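Local structure of PBP5 (Haemophilus influenzae, 3A3J) at residues Y12-Y17 with I22-N27; G47-L50 with K54-N57; S76-D81 with A89-G94; M201-T206 with K236-E241. The protein removes the C-terminal D-alanine from cell-wall precursor peptides, acting as a serine-type D-alanyl-D-alanine carboxypeptidase of the penicillin-binding protein group. All coordinates share one frame; numbering follows the deposited sequence.

Interaction 1. Residues Y12-Y17 with I22-N27; sequences YVLMDY and ILTALN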
# COMPACT_ATOMS: atom_id res chain seq x y z
N TYR A 12 -10.72 -7.99 7.51
CA TYR A 12 -9.44 -8.26 6.95
C TYR A 12 -9.44 -8.28 5.44
O TYR A 12 -10.48 -8.41 4.79
CB TYR A 12 -8.94 -9.63 7.44
CG TYR A 12 -9.74 -10.87 6.99
CD1 TYR A 12 -9.51 -11.49 5.75
CD2 TYR A 12 -10.66 -11.41 7.82
CE1 TYR A 12 -10.23 -12.66 5.38
CE2 TYR A 12 -11.33 -12.52 7.50
CZ TYR A 12 -11.13 -13.15 6.29
OH TYR A 12 -11.90 -14.27 6.05
N VAL A 13 -8.28 -8.18 4.86
CA VAL A 13 -8.24 -8.22 3.43
C VAL A 13 -6.89 -8.84 3.12
O VAL A 13 -5.95 -8.66 3.92
CB VAL A 13 -8.34 -6.79 2.80
CG1 VAL A 13 -6.99 -6.19 2.64
CG2 VAL A 13 -8.93 -6.87 1.44
N LEU A 14 -6.79 -9.58 2.01
CA LEU A 14 -5.50 -10.01 1.52
C LEU A 14 -5.48 -9.59 0.05
O LEU A 14 -6.50 -9.75 -0.65
CB LEU A 14 -5.42 -11.55 1.54
CG LEU A 14 -4.15 -12.17 0.90
CD1 LEU A 14 -2.91 -11.71 1.73
CD2 LEU A 14 -4.14 -13.73 0.85
N MET A 15 -4.35 -9.10 -0.48
CA MET A 15 -4.38 -8.53 -1.81
C MET A 15 -3.01 -8.71 -2.42
O MET A 15 -2.02 -8.56 -1.72
CB MET A 15 -4.80 -7.03 -1.74
CG MET A 15 -4.33 -6.18 -2.93
SD MET A 15 -4.42 -4.33 -2.77
CE MET A 15 -2.74 -3.84 -2.89
N ASP A 16 -2.92 -9.07 -3.69
CA ASP A 16 -1.66 -9.12 -4.40
C ASP A 16 -1.22 -7.69 -4.68
O ASP A 16 -2.00 -6.89 -5.22
CB ASP A 16 -1.80 -9.85 -5.76
CG ASP A 16 -0.50 -9.95 -6.50
OD1 ASP A 16 0.28 -10.95 -6.34
OD2 ASP A 16 -0.16 -8.99 -7.19
N TYR A 17 0.02 -7.38 -4.33
CA TYR A 17 0.54 -6.01 -4.47
C TYR A 17 0.58 -5.64 -5.97
O TYR A 17 0.41 -4.48 -6.37
CB TYR A 17 1.95 -5.98 -3.93
CG TYR A 17 2.79 -4.77 -4.32
CD1 TYR A 17 2.52 -3.46 -3.79
CD2 TYR A 17 3.86 -4.92 -5.20
CE1 TYR A 17 3.32 -2.34 -4.14
CE2 TYR A 17 4.63 -3.82 -5.59
CZ TYR A 17 4.36 -2.54 -5.04
OH TYR A 17 5.16 -1.52 -5.42
N ILE A 22 -8.00 -8.68 -4.84
CA ILE A 22 -8.29 -9.15 -3.49
C ILE A 22 -8.49 -10.66 -3.48
O ILE A 22 -9.47 -11.16 -4.00
CB ILE A 22 -9.54 -8.48 -3.00
CG1 ILE A 22 -9.42 -6.98 -3.25
CG2 ILE A 22 -9.74 -8.76 -1.53
CD1 ILE A 22 -8.22 -6.37 -2.57
N LEU A 23 -7.55 -11.41 -2.90
CA LEU A 23 -7.62 -12.85 -2.88
C LEU A 23 -8.67 -13.38 -1.92
O LEU A 23 -9.28 -14.41 -2.18
CB LEU A 23 -6.28 -13.42 -2.53
CG LEU A 23 -5.24 -13.33 -3.64
CD1 LEU A 23 -5.06 -11.94 -4.01
CD2 LEU A 23 -3.89 -13.92 -3.23
N THR A 24 -8.86 -12.72 -0.77
CA THR A 24 -9.93 -13.10 0.18
C THR A 24 -10.24 -11.86 1.05
O THR A 24 -9.46 -10.96 1.03
CB THR A 24 -9.57 -14.40 1.01
OG1 THR A 24 -10.70 -14.76 1.77
CG2 THR A 24 -8.40 -14.23 2.01
N ALA A 25 -11.41 -11.76 1.71
CA ALA A 25 -11.76 -10.57 2.49
C ALA A 25 -12.96 -10.84 3.41
O ALA A 25 -13.77 -11.71 3.13
CB ALA A 25 -12.06 -9.36 1.56
N LEU A 26 -13.04 -10.11 4.52
CA LEU A 26 -14.22 -10.07 5.38
C LEU A 26 -14.43 -8.59 5.76
O LEU A 26 -13.52 -7.97 6.30
CB LEU A 26 -14.00 -10.92 6.63
CG LEU A 26 -15.09 -10.78 7.67
CD1 LEU A 26 -16.43 -11.24 7.05
CD2 LEU A 26 -14.80 -11.50 8.96
N ASN A 27 -15.60 -8.02 5.43
CA ASN A 27 -15.94 -6.60 5.63
C ASN A 27 -14.81 -5.66 5.28
O ASN A 27 -14.40 -4.87 6.10
CB ASN A 27 -16.30 -6.35 7.09
CG ASN A 27 -17.35 -7.27 7.58
OD1 ASN A 27 -18.36 -7.45 6.92
ND2 ASN A 27 -17.14 -7.87 8.75

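Interaction 2. Residues G47-L50 with K54-N57; sequences GVAL and KIHN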
# COMPACT_ATOMS: atom_id res chain seq x y z
N GLY A 47 7.43 10.84 3.68
CA GLY A 47 8.28 10.25 2.64
C GLY A 47 8.17 10.98 1.30
O GLY A 47 9.16 11.22 0.62
N VAL A 48 6.96 11.38 0.93
CA VAL A 48 6.84 12.24 -0.28
C VAL A 48 7.55 13.60 -0.13
O VAL A 48 8.24 14.08 -1.06
CB VAL A 48 5.40 12.44 -0.66
CG1 VAL A 48 5.32 13.40 -1.92
CG2 VAL A 48 4.75 11.06 -0.94
N ALA A 49 7.43 14.22 1.04
CA ALA A 49 8.11 15.48 1.27
C ALA A 49 9.64 15.33 1.12
O ALA A 49 10.28 16.20 0.53
CB ALA A 49 7.74 16.05 2.61
N LEU A 50 10.21 14.24 1.66
CA LEU A 50 11.64 13.92 1.45
C LEU A 50 11.96 13.64 -0.01
O LEU A 50 13.01 14.00 -0.50
CB LEU A 50 12.06 12.65 2.22
CG LEU A 50 12.14 12.84 3.73
CD1 LEU A 50 12.09 11.52 4.55
CD2 LEU A 50 13.40 13.68 4.04
N LYS A 54 11.42 18.87 -0.28
CA LYS A 54 10.83 19.91 0.54
C LYS A 54 11.29 19.81 1.99
O LYS A 54 11.10 20.75 2.77
CB LYS A 54 9.31 19.82 0.46
CG LYS A 54 8.82 19.98 -0.97
CD LYS A 54 7.27 19.76 -1.14
CE LYS A 54 6.93 20.07 -2.58
NZ LYS A 54 5.65 19.60 -3.07
N ILE A 55 11.87 18.68 2.38
CA ILE A 55 12.50 18.61 3.67
C ILE A 55 13.63 17.66 3.39
O ILE A 55 13.65 17.01 2.32
CB ILE A 55 11.56 18.08 4.83
CG1 ILE A 55 11.17 16.60 4.59
CG2 ILE A 55 10.32 18.97 5.06
CD1 ILE A 55 10.29 15.95 5.72
N HIS A 56 14.58 17.60 4.31
CA HIS A 56 15.76 16.74 4.18
C HIS A 56 15.90 15.93 5.42
O HIS A 56 15.46 16.36 6.47
CB HIS A 56 16.98 17.58 3.89
CG HIS A 56 17.00 18.08 2.49
ND1 HIS A 56 16.28 19.19 2.09
CD2 HIS A 56 17.58 17.58 1.37
CE1 HIS A 56 16.40 19.36 0.78
NE2 HIS A 56 17.20 18.40 0.32
N ASN A 57 16.43 14.71 5.30
CA ASN A 57 16.64 13.90 6.50
C ASN A 57 17.53 14.60 7.53
O ASN A 57 17.48 14.32 8.71
CB ASN A 57 17.32 12.58 6.13
CG ASN A 57 16.34 11.56 5.68
OD1 ASN A 57 16.57 10.86 4.70
ND2 ASN A 57 15.24 11.47 6.35
O HOH W 1 14.84 15.28 0.80

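Interaction 3. Residues S76-D81 with A89-G94; sequences SKMFLD and ADLNRG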
# COMPACT_ATOMS: atom_id res chain seq x y z
N SER A 76 2.65 5.21 22.84
CA SER A 76 3.96 4.95 22.33
C SER A 76 4.72 6.19 21.93
O SER A 76 4.17 7.19 21.46
CB SER A 76 3.92 3.91 21.19
OG SER A 76 3.28 4.44 20.03
N LYS A 77 6.03 6.12 22.08
CA LYS A 77 6.76 7.33 22.00
C LYS A 77 8.21 7.02 21.78
O LYS A 77 8.70 5.92 22.15
CB LYS A 77 6.53 8.16 23.30
CG LYS A 77 6.98 7.48 24.56
CD LYS A 77 6.16 7.94 25.81
CE LYS A 77 6.69 9.31 26.18
NZ LYS A 77 6.14 9.68 27.49
N MET A 78 8.89 7.98 21.21
CA MET A 78 10.30 7.86 21.03
C MET A 78 11.14 8.54 22.15
O MET A 78 12.36 8.47 22.16
CB MET A 78 10.65 8.27 19.60
CG MET A 78 11.59 9.40 19.40
SD MET A 78 11.71 9.65 17.65
CE MET A 78 13.47 9.93 17.40
N PHE A 79 10.45 9.13 23.12
CA PHE A 79 11.10 9.90 24.23
C PHE A 79 11.84 11.16 23.87
O PHE A 79 12.99 11.33 24.29
CB PHE A 79 11.92 9.01 25.18
CG PHE A 79 11.14 7.88 25.75
CD1 PHE A 79 10.46 8.02 26.95
CD2 PHE A 79 11.07 6.65 25.06
CE1 PHE A 79 9.70 6.96 27.46
CE2 PHE A 79 10.34 5.60 25.56
CZ PHE A 79 9.65 5.71 26.75
N LEU A 80 11.17 12.07 23.12
CA LEU A 80 11.75 13.38 22.71
C LEU A 80 11.77 14.31 23.92
O LEU A 80 10.72 14.50 24.55
CB LEU A 80 10.92 14.04 21.60
CG LEU A 80 10.82 13.25 20.28
CD1 LEU A 80 10.03 14.04 19.29
CD2 LEU A 80 12.19 12.86 19.69
N ASP A 81 12.94 14.83 24.25
CA ASP A 81 13.06 15.76 25.42
C ASP A 81 12.93 17.22 25.00
O ASP A 81 13.37 17.62 23.92
CB ASP A 81 14.38 15.57 26.14
CG ASP A 81 14.38 14.33 26.97
OD1 ASP A 81 13.29 13.91 27.43
OD2 ASP A 81 15.46 13.74 27.10
N ALA A 89 15.47 12.30 9.96
CA ALA A 89 15.77 10.81 9.89
C ALA A 89 15.38 10.12 11.20
O ALA A 89 14.61 9.16 11.20
CB ALA A 89 17.26 10.59 9.62
N ASP A 90 15.82 10.64 12.35
CA ASP A 90 15.45 9.98 13.61
C ASP A 90 14.01 10.03 13.82
O ASP A 90 13.40 9.04 14.26
CB ASP A 90 16.13 10.61 14.86
CG ASP A 90 17.58 10.17 15.00
OD1 ASP A 90 17.86 9.09 14.47
OD2 ASP A 90 18.44 10.84 15.63
N LEU A 91 13.40 11.18 13.52
CA LEU A 91 11.98 11.30 13.82
C LEU A 91 11.14 10.29 13.02
O LEU A 91 10.26 9.67 13.51
CB LEU A 91 11.50 12.74 13.57
CG LEU A 91 12.06 13.85 14.50
CD1 LEU A 91 11.61 15.18 13.94
CD2 LEU A 91 11.42 13.58 15.86
N ASN A 92 11.41 10.23 11.74
CA ASN A 92 10.72 9.35 10.82
C ASN A 92 10.97 7.85 11.17
O ASN A 92 10.02 7.06 11.34
CB ASN A 92 11.26 9.66 9.42
CG ASN A 92 10.34 9.17 8.33
OD1 ASN A 92 10.83 8.79 7.29
ND2 ASN A 92 9.04 9.06 8.60
N ARG A 93 12.23 7.51 11.41
CA ARG A 93 12.55 6.18 11.93
C ARG A 93 11.72 5.94 13.17
O ARG A 93 11.08 4.88 13.30
CB ARG A 93 14.09 6.02 12.12
CG ARG A 93 14.61 4.69 12.67
CD ARG A 93 15.76 4.09 11.78
NE ARG A 93 16.55 5.16 11.26
CZ ARG A 93 17.08 5.20 10.06
NH1 ARG A 93 16.95 4.20 9.19
NH2 ARG A 93 17.71 6.27 9.76
N GLY A 94 11.60 6.93 14.07
CA GLY A 94 10.84 6.67 15.28
C GLY A 94 9.36 6.46 15.06
O GLY A 94 8.70 5.70 15.79

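Interaction 4. Residues M201-T206 with K236-E241; sequences MKTGHT and KGREVE. With SO4 (sulfate ion), chain B.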
# COMPACT_ATOMS: atom_id res chain seq x y z
N MET A 201 4.22 -4.46 7.94
CA MET A 201 4.32 -2.99 7.81
C MET A 201 4.06 -2.24 9.12
O MET A 201 4.88 -1.47 9.54
CB MET A 201 3.28 -2.55 6.75
CG MET A 201 3.22 -1.12 6.43
SD MET A 201 2.56 -0.85 4.73
CE MET A 201 3.80 -1.56 3.69
N LYS A 202 2.92 -2.45 9.76
CA LYS A 202 2.61 -1.58 10.87
C LYS A 202 1.57 -2.20 11.76
O LYS A 202 0.65 -2.78 11.26
CB LYS A 202 2.06 -0.26 10.28
CG LYS A 202 1.46 0.77 11.30
CD LYS A 202 2.48 1.39 12.19
CE LYS A 202 3.77 1.81 11.58
NZ LYS A 202 4.45 2.56 12.70
N THR A 203 1.68 -2.00 13.07
CA THR A 203 0.75 -2.58 14.04
C THR A 203 -0.06 -1.52 14.73
O THR A 203 0.31 -0.35 14.69
CB THR A 203 1.57 -3.27 15.18
OG1 THR A 203 2.53 -2.34 15.73
CG2 THR A 203 2.40 -4.39 14.60
N GLY A 204 -1.15 -1.92 15.38
CA GLY A 204 -1.95 -0.96 16.12
C GLY A 204 -2.91 -1.72 17.02
O GLY A 204 -3.04 -2.96 16.91
N HIS A 205 -3.59 -0.97 17.89
CA HIS A 205 -4.61 -1.54 18.78
C HIS A 205 -5.55 -0.43 19.19
O HIS A 205 -5.13 0.72 19.40
CB HIS A 205 -3.95 -2.24 20.02
CG HIS A 205 -3.05 -1.36 20.83
ND1 HIS A 205 -3.52 -0.52 21.83
CD2 HIS A 205 -1.71 -1.15 20.77
CE1 HIS A 205 -2.53 0.19 22.32
NE2 HIS A 205 -1.40 -0.19 21.71
N THR A 206 -6.82 -0.75 19.34
CA THR A 206 -7.76 0.23 19.85
C THR A 206 -8.73 -0.51 20.74
O THR A 206 -9.15 -1.61 20.39
CB THR A 206 -8.58 0.86 18.69
OG1 THR A 206 -9.73 1.51 19.24
CG2 THR A 206 -9.07 -0.23 17.72
N LYS A 236 -0.76 -11.44 20.04
CA LYS A 236 -0.17 -12.58 19.34
C LYS A 236 -1.07 -13.11 18.25
O LYS A 236 -0.59 -13.50 17.20
CB LYS A 236 0.22 -13.68 20.35
CG LYS A 236 1.46 -13.27 21.16
CD LYS A 236 1.67 -14.27 22.34
CE LYS A 236 2.59 -13.70 23.43
NZ LYS A 236 2.87 -14.82 24.37
N GLY A 237 -2.39 -13.16 18.49
CA GLY A 237 -3.34 -13.65 17.46
C GLY A 237 -3.23 -12.92 16.11
O GLY A 237 -3.47 -13.50 15.01
N ARG A 238 -2.82 -11.64 16.16
CA ARG A 238 -2.83 -10.85 14.93
C ARG A 238 -1.70 -11.31 14.02
O ARG A 238 -1.88 -11.40 12.78
CB ARG A 238 -2.82 -9.33 15.23
CG ARG A 238 -1.42 -8.83 15.55
CD ARG A 238 -1.44 -7.40 15.96
NE ARG A 238 -0.19 -7.05 16.66
CZ ARG A 238 -0.01 -5.89 17.25
NH1 ARG A 238 -0.97 -4.97 17.19
NH2 ARG A 238 1.12 -5.63 17.90
N GLU A 239 -0.55 -11.63 14.59
CA GLU A 239 0.49 -12.18 13.74
C GLU A 239 0.17 -13.58 13.19
O GLU A 239 0.51 -13.91 12.03
CB GLU A 239 1.85 -12.21 14.48
CG GLU A 239 2.28 -10.84 15.00
CD GLU A 239 3.47 -10.96 15.94
OE1 GLU A 239 4.09 -12.06 16.02
OE2 GLU A 239 3.86 -9.95 16.55
N VAL A 240 -0.49 -14.40 14.02
CA VAL A 240 -0.92 -15.71 13.57
C VAL A 240 -1.95 -15.63 12.37
O VAL A 240 -1.76 -16.26 11.37
CB VAL A 240 -1.51 -16.56 14.74
CG1 VAL A 240 -2.17 -17.80 14.17
CG2 VAL A 240 -0.40 -17.03 15.73
N GLU A 241 -3.04 -14.90 12.54
CA GLU A 241 -4.03 -14.73 11.49
C GLU A 241 -3.41 -14.10 10.23
O GLU A 241 -3.81 -14.43 9.12
CB GLU A 241 -5.19 -13.89 11.98
CG GLU A 241 -5.87 -14.46 13.18
CD GLU A 241 -6.21 -15.94 12.93
OE1 GLU A 241 -7.11 -16.21 12.11
OE2 GLU A 241 -5.62 -16.83 13.54
S SO4 B . 1.06 -2.07 19.01
O1 SO4 B . 1.62 -1.16 18.00
O2 SO4 B . -0.35 -2.41 18.89
O3 SO4 B . 1.93 -3.22 18.85
O4 SO4 B . 1.04 -1.43 20.38

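Interaction 1. Residues Y12-Y17 with I22-N27
Tyr-12 and Leu-26 face each other as a hydrogen-bonded antiparallel pair, each donating to the other: Tyr-12 N reaches Leu-26 O at 3.1 Å, and Leu-26 N reaches Tyr-12 O at 3.1 Å. Farther along, Leu-14 N donates to Thr-24 O (3.2 Å), and Leu-14 O takes Leu-23 N at 3.0 Å. This last bond is bent, its donor standing 36° out of the carbonyl plane, where the second strand turns a corner at Thr-24. Ala-25 CA and Ile-22 CA add CH...O contacts to the carbonyl oxygens of Tyr-12 and Leu-14. Together the segments form a beta hairpin on the border of the five-stranded antiparallel sheet of the penicillin-binding domain, strand 25-26 being outermost and strand 11-16 pairing on its other side with strand 224-232. Among the apolar contacts, one face of the Tyr-12 ring covers Leu-26 N, which lies above its centre; CG sits between the backbone N and the carbonyl carbon (chi1 65°), and CE2 presses on Leu-26 CB at 3.2 Å, a tight fit. Thr-24 CG2 meets the edge of the same ring. Leu-245 and Trp-248 of helix 235-252 also touch Thr-24. On the face carrying Val-13 and Met-15, the side chains of Val-13 and Ile-22 cross at about a right angle, with Val-13 CG2 3.6 Å from Ile-22 CG2, while Ile-22 CD1 rests on Met-15 CB (3.6 Å). Helix 151-164 packs on this face through Ala-155 and Ala-159.

Interaction 2. Residues G47-L50 with K54-N57
Leu-50 and Ile-55 meet with their branches crossing at a slant, Leu-50 CD2 lying 3.7 Å from Ile-55 CG1. The leucine holds CG beside its backbone N (chi1 -72°), which sends CD2 across the outgoing chain to within 3.4 Å of Asn-57 N and leaves CD1 against Asn-57 ND2 at 3.6 Å; the Leu-50 and Asn-57 side chains cross at about a right angle. Ile-55 instead puts CG1 between its own N and carbonyl carbon (chi1 65°), and from there the extended branch runs back toward the helix, CG1 and CD1 each 4.0 Å from Ala-49 CB. Beyond them, His-110 and Ile-111 of helix 101-112 touch Ile-55. Lys-54 stretches away from the contact, its NZ bonded to Gln-52. Backbone bonds complete the join: Ala-49 O accepts Lys-54 N at 3.0 Å and Ile-55 N more weakly. A water donates to both Leu-50 O and Ile-55 O, 2.6 Å from each, bridging two carbonyls that could not bond directly. Late helix carbonyls taken up by N-H groups beyond the last turn and by water, with apolar side chains packed beside them, are typical of a helix C-terminus, here that of helix 38-51.

Interaction 3. Residues S76-D81 with A89-G94
Met-78 reaches across to the helix with its thioether, and Leu-80 beside it meets Leu-91; these two side chains carry the contact, and no hydrogen bond spans it. The methionine makes mostly side-chain-to-backbone contacts. Its CE sits 3.3 Å from Asp-90 O and 3.7 Å from Asp-90 CB, while SD lies 3.9 Å from Gly-94 CA. Gly-94 has no side chain on this surface, so the sulfur can settle directly against the helix backbone. The chain leaves CA in an unusual, nearly eclipsed torsion (chi1 121°) and bends at the CG-SD bond, which turns the methyl along the helix toward Asp-90. Asp-90 O accepts Gly-94 N at 2.8 Å within the helix; CE only packs beside it. The purely apolar part is Leu-80 with Leu-91: CD2 of Leu-91 comes 3.7 Å from CD1 of Leu-80 and about as near its CD2, the two side chains crossing at roughly a right angle. Polar bonds fix the loop from outside, Asp-102 accepting Met-78 N with one carboxylate oxygen and Leu-80 N with the other. The loop is thus wedged between helix 88-98 and its neighbours: helix 101-112 touches it through Ala-103 and Ala-106 and meets Leu-91 through Leu-107, while Phe-177 and Phe-179 of strand 176-179 pack on Met-78.

Interaction 4. Residues M201-T206 with K236-E241
Thr-203 and Arg-238 make the close part of this contact, with their side chains crossing at about a right angle. The guanidinium lays one face over the threonine, whose CB stands 3.3 Å above its plane toward the rim and 3.6 Å from NH2. At the edge, NH1 comes 2.9 Å from Gly-204 O, but the angle is too poor for a hydrogen bond; Asn-212 O of the adjacent strand accepts a weak one from NH1. The extended run from CG to NE carries the guanidinium across to the strand, although the CA atoms of Thr-203 and Arg-238 are 9.1 Å apart. On the looser side, next to exposed His-205, an ion rather than direct protein contact joins Thr-203 to Arg-238: a sulfate, probably from the crystallisation liquor. Its O3 takes a fairly straight bond from Arg-238 NH2 (2.7 Å, 162°), and O1 takes one from Thr-203 OG1 (2.7 Å). NH1 also points at O2, whose position is less certain. Lys-202, Thr-203 and Gly-204 form the KTG motif of serine penicillin-binding enzymes, and Gly-204 lies close to Ser-36, which by close similarity forms the acyl-ester intermediate. An anion gripped by a hydroxyl and a guanidinium so near this serine is consistent with a site for the substrate's terminal carboxylate, whose place the sulfate probably takes.

In the fold
From the N terminus, interaction 1 closes a short hairpin at the border of the five-stranded sheet. Interaction 2 then folds the chain back on the end of helix 38-51, and interaction 3 closes the next short loop, onto helix 88-98. Interaction 4 spans a longer excursion, from strand 197-206 to helix 235-252. The four follow in series, none enclosing or crossing another. Interactions 2 and 3 touch, Asn-57 O lying 3.1 Å from Ala-89 N in a probable hydrogen bond, and belong to the helical part of the domain. Interactions 1 and 4 reach the same sheet, their centres about 16 Å apart; helix 235-252 forms one side of interaction 4 and also packs against Tyr-12, Leu-14 and Thr-24 of interaction 1.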